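Local structure of ankyrin repeat and SAM domain-containing protein 3 (Homo sapiens, 4NL9) at residues A[18-23]-A[55-59]. The protein may take part in vasopressin signalling in the kidney, and oligomerises with itself through the SAM domain that makes up this fragment. The protein carries 1 engineered substitution. Residues are numbered along the deposited sequence; the frame is centred on the assembly and turned at random.
Sequences IGCLKY and PKRKM
Met59 reaches out from helix 53-65 and sets its methyl into a hollow between Cys20 and Tyr23. The outstretched Met59 puts its CE 3.7 Å from Tyr23 CD2 and 3.9 Å from Cys20 CB. Ile18 packs nearer the root of the same side chain: its CD1 meets Met59 CG at 3.8 Å, the two side chains crossing at about a right angle. CG1 of Ile18 stands between the backbone N and the carbonyl carbon (chi1 61°), and the extended chi2 sends CD1 on to the helix. Pro55, one turn before Met59, is the second bump. Its CB lies 3.6 Å from Tyr23 CE2, and its CG packs near the Tyr23 hydroxyl. Cys20 SG touches both Pro55 and Lys58, coming 3.9 Å from Lys58 CE and 4.1 Å from Pro55 CB. The Lys58 chain bends at chi3 (-68°), so that CE passes Cys20 SG and NZ reaches Ile18 O. Lys58 NZ donates a 2.9 Å hydrogen bond to Ile18 O. It meets the C=O at 155° and stands a little out of the carbonyl plane. Outside this contact, Lys58 also pairs with an acidic side chain of another protein chain in a salt bridge. A leucine in its place would probably leave Ile18 O without its side-chain donor and take one salt-bridge partner from the acidic group. Ile50 and Leu45 also touch Met59. Gly19, with positive phi, is the C-prime residue of a Schellman motif that ends helix 11-17. This is the helical bundle of a SAM domain, with the loop after helix 11-17 packed on the long C-terminal helix.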
ATOM      1  N   ILE A  18      -2.919  -5.637  -8.542  1.00 20.96           N
ATOM      2  CA  ILE A  18      -2.558  -4.580  -7.603  1.00 20.70           C
ATOM      3  C   ILE A  18      -1.457  -3.630  -8.103  1.00 20.41           C
ATOM      4  O   ILE A  18      -0.900  -2.848  -7.330  1.00 24.19           O
ATOM      5  CB  ILE A  18      -2.204  -5.157  -6.215  1.00 20.74           C
ATOM      6  CG1 ILE A  18      -1.009  -6.111  -6.296  1.00 18.42           C
ATOM      7  CG2 ILE A  18      -3.402  -5.895  -5.635  1.00 27.23           C
ATOM      8  CD1 ILE A  18      -0.534  -6.593  -4.932  1.00 20.87           C
ATOM      9  N   GLY A  19      -1.152  -3.700  -9.399  1.00 18.60           N
ATOM     10  CA  GLY A  19      -0.170  -2.815 -10.004  1.00 22.65           C
ATOM     11  C   GLY A  19       1.231  -2.993  -9.453  1.00 24.16           C
ATOM     12  O   GLY A  19       1.981  -2.032  -9.284  1.00 24.83           O
ATOM     13  N   CYS A  20       1.598  -4.239  -9.183  1.00 17.13           N
ATOM     14  CA  CYS A  20       2.884  -4.526  -8.569  1.00 17.18           C
ATOM     15  C   CYS A  20       3.750  -5.488  -9.379  1.00 15.88           C
ATOM     16  O   CYS A  20       4.616  -6.171  -8.823  1.00 14.43           O
ATOM     17  CB  CYS A  20       2.675  -5.071  -7.158  1.00 15.11           C
ATOM     18  SG  CYS A  20       2.201  -3.791  -5.950  1.00 20.22           S
ATOM     19  N   LEU A  21       3.548  -5.526 -10.693  1.00 14.91           N
ATOM     20  CA  LEU A  21       4.339  -6.436 -11.524  1.00 14.31           C
ATOM     21  C   LEU A  21       5.830  -6.095 -11.530  1.00 14.56           C
ATOM     22  O   LEU A  21       6.663  -6.934 -11.881  1.00 16.00           O
ATOM     23  CB  LEU A  21       3.791  -6.537 -12.952  1.00 16.97           C
ATOM     24  CG  LEU A  21       2.643  -7.533 -13.117  1.00 16.71           C
ATOM     25  CD1 LEU A  21       2.044  -7.375 -14.500  1.00 16.66           C
ATOM     26  CD2 LEU A  21       3.068  -8.994 -12.878  1.00 17.04           C
ATOM     27  N   LYS A  22       6.179  -4.877 -11.118  1.00 16.90           N
ATOM     28  CA  LYS A  22       7.589  -4.524 -11.001  1.00 16.96           C
ATOM     29  C   LYS A  22       8.318  -5.396  -9.968  1.00 15.97           C
ATOM     30  O   LYS A  22       9.545  -5.432  -9.951  1.00 19.40           O
ATOM     31  CB  LYS A  22       7.763  -3.037 -10.662  1.00 17.73           C
ATOM     32  CG  LYS A  22       7.226  -2.671  -9.294  1.00 18.80           C
ATOM     33  CD  LYS A  22       7.302  -1.167  -9.032  1.00 26.04           C
ATOM     34  CE  LYS A  22       8.711  -0.742  -8.653  1.00 30.16           C
ATOM     35  NZ  LYS A  22       8.741   0.667  -8.148  1.00 33.65           N
ATOM     36  N   TYR A  23       7.568  -6.110  -9.121  1.00 13.24           N
ATOM     37  CA  TYR A  23       8.173  -6.983  -8.114  1.00 14.88           C
ATOM     38  C   TYR A  23       8.121  -8.478  -8.454  1.00 13.67           C
ATOM     39  O   TYR A  23       8.610  -9.313  -7.681  1.00 16.48           O
ATOM     40  CB  TYR A  23       7.567  -6.733  -6.725  1.00 13.97           C
ATOM     41  CG  TYR A  23       7.820  -5.327  -6.257  1.00 15.92           C
ATOM     42  CD1 TYR A  23       9.096  -4.931  -5.861  1.00 16.87           C
ATOM     43  CD2 TYR A  23       6.805  -4.384  -6.258  1.00 14.16           C
ATOM     44  CE1 TYR A  23       9.345  -3.635  -5.457  1.00 16.13           C
ATOM     45  CE2 TYR A  23       7.039  -3.095  -5.849  1.00 15.70           C
ATOM     46  CZ  TYR A  23       8.306  -2.727  -5.451  1.00 15.66           C
ATOM     47  OH  TYR A  23       8.521  -1.426  -5.066  1.00 19.44           O
ATOM     48  N   PRO A  55       3.544  -0.427  -2.013  1.00 14.09           N
ATOM     49  CA  PRO A  55       3.441  -1.782  -2.570  1.00 13.88           C
ATOM     50  C   PRO A  55       3.276  -2.840  -1.489  1.00 14.71           C
ATOM     51  O   PRO A  55       2.518  -3.793  -1.666  1.00 14.40           O
ATOM     52  CB  PRO A  55       4.787  -1.973  -3.266  1.00 15.19           C
ATOM     53  CG  PRO A  55       5.291  -0.611  -3.540  1.00 21.94           C
ATOM     54  CD  PRO A  55       4.739   0.291  -2.487  1.00 13.74           C
ATOM     55  N   LYS A  56       3.974  -2.675  -0.374  1.00 13.25           N
ATOM     56  CA  LYS A  56       3.883  -3.661   0.694  1.00 12.05           C
ATOM     57  C   LYS A  56       2.461  -3.691   1.252  1.00 13.03           C
ATOM     58  O   LYS A  56       1.936  -4.760   1.579  1.00 14.29           O
ATOM     59  CB  LYS A  56       4.938  -3.383   1.769  1.00 12.37           C
ATOM     60  CG  LYS A  56       4.917  -4.311   2.963  1.00 12.59           C
ATOM     61  CD  LYS A  56       6.280  -4.344   3.677  1.00 16.94           C
ATOM     62  CE  LYS A  56       6.899  -2.967   3.820  1.00 18.61           C
ATOM     63  NZ  LYS A  56       6.078  -2.128   4.748  1.00 19.73           N
ATOM     64  N   ARG A  57       1.828  -2.523   1.355  1.00 13.70           N
ATOM     65  CA  ARG A  57       0.454  -2.464   1.849  1.00 13.15           C
ATOM     66  C   ARG A  57      -0.537  -3.076   0.852  1.00 14.00           C
ATOM     67  O   ARG A  57      -1.464  -3.795   1.241  1.00 13.26           O
ATOM     68  CB  ARG A  57       0.074  -1.013   2.189  1.00 13.86           C
ATOM     69  CG  ARG A  57      -1.404  -0.789   2.532  1.00 13.25           C
ATOM     70  CD  ARG A  57      -1.904  -1.645   3.693  1.00 13.32           C
ATOM     71  NE  ARG A  57      -1.091  -1.514   4.897  1.00 14.98           N
ATOM     72  CZ  ARG A  57      -1.256  -0.578   5.830  1.00 14.86           C
ATOM     73  NH1 ARG A  57      -0.467  -0.577   6.896  1.00 14.67           N
ATOM     74  NH2 ARG A  57      -2.199   0.353   5.702  1.00 15.07           N
ATOM     75  N   LYS A  58      -0.345  -2.824  -0.441  1.00 13.58           N
ATOM     76  CA  LYS A  58      -1.240  -3.428  -1.422  1.00 14.71           C
ATOM     77  C   LYS A  58      -1.097  -4.941  -1.402  1.00 13.28           C
ATOM     78  O   LYS A  58      -2.074  -5.665  -1.583  1.00 15.73           O
ATOM     79  CB  LYS A  58      -0.993  -2.862  -2.810  1.00 17.62           C
ATOM     80  CG  LYS A  58      -1.411  -1.399  -2.896  1.00 19.42           C
ATOM     81  CD  LYS A  58      -1.508  -0.909  -4.319  1.00 25.84           C
ATOM     82  CE  LYS A  58      -0.136  -0.844  -4.956  1.00 33.25           C
ATOM     83  NZ  LYS A  58      -0.159  -0.210  -6.309  1.00 36.86           N
ATOM     84  N   MET A  59       0.120  -5.410  -1.137  1.00 12.97           N
ATOM     85  CA  MET A  59       0.345  -6.850  -1.044  1.00 14.28           C
ATOM     86  C   MET A  59      -0.262  -7.470   0.209  1.00 15.20           C
ATOM     87  O   MET A  59      -0.888  -8.519   0.132  1.00 15.15           O
ATOM     88  CB  MET A  59       1.828  -7.185  -1.137  1.00 14.47           C
ATOM     89  CG  MET A  59       2.405  -6.946  -2.517  1.00 14.56           C
ATOM     90  SD  MET A  59       4.194  -7.182  -2.494  1.00 13.74           S
ATOM     91  CE  MET A  59       4.669  -6.378  -4.024  1.00 16.93           C
TER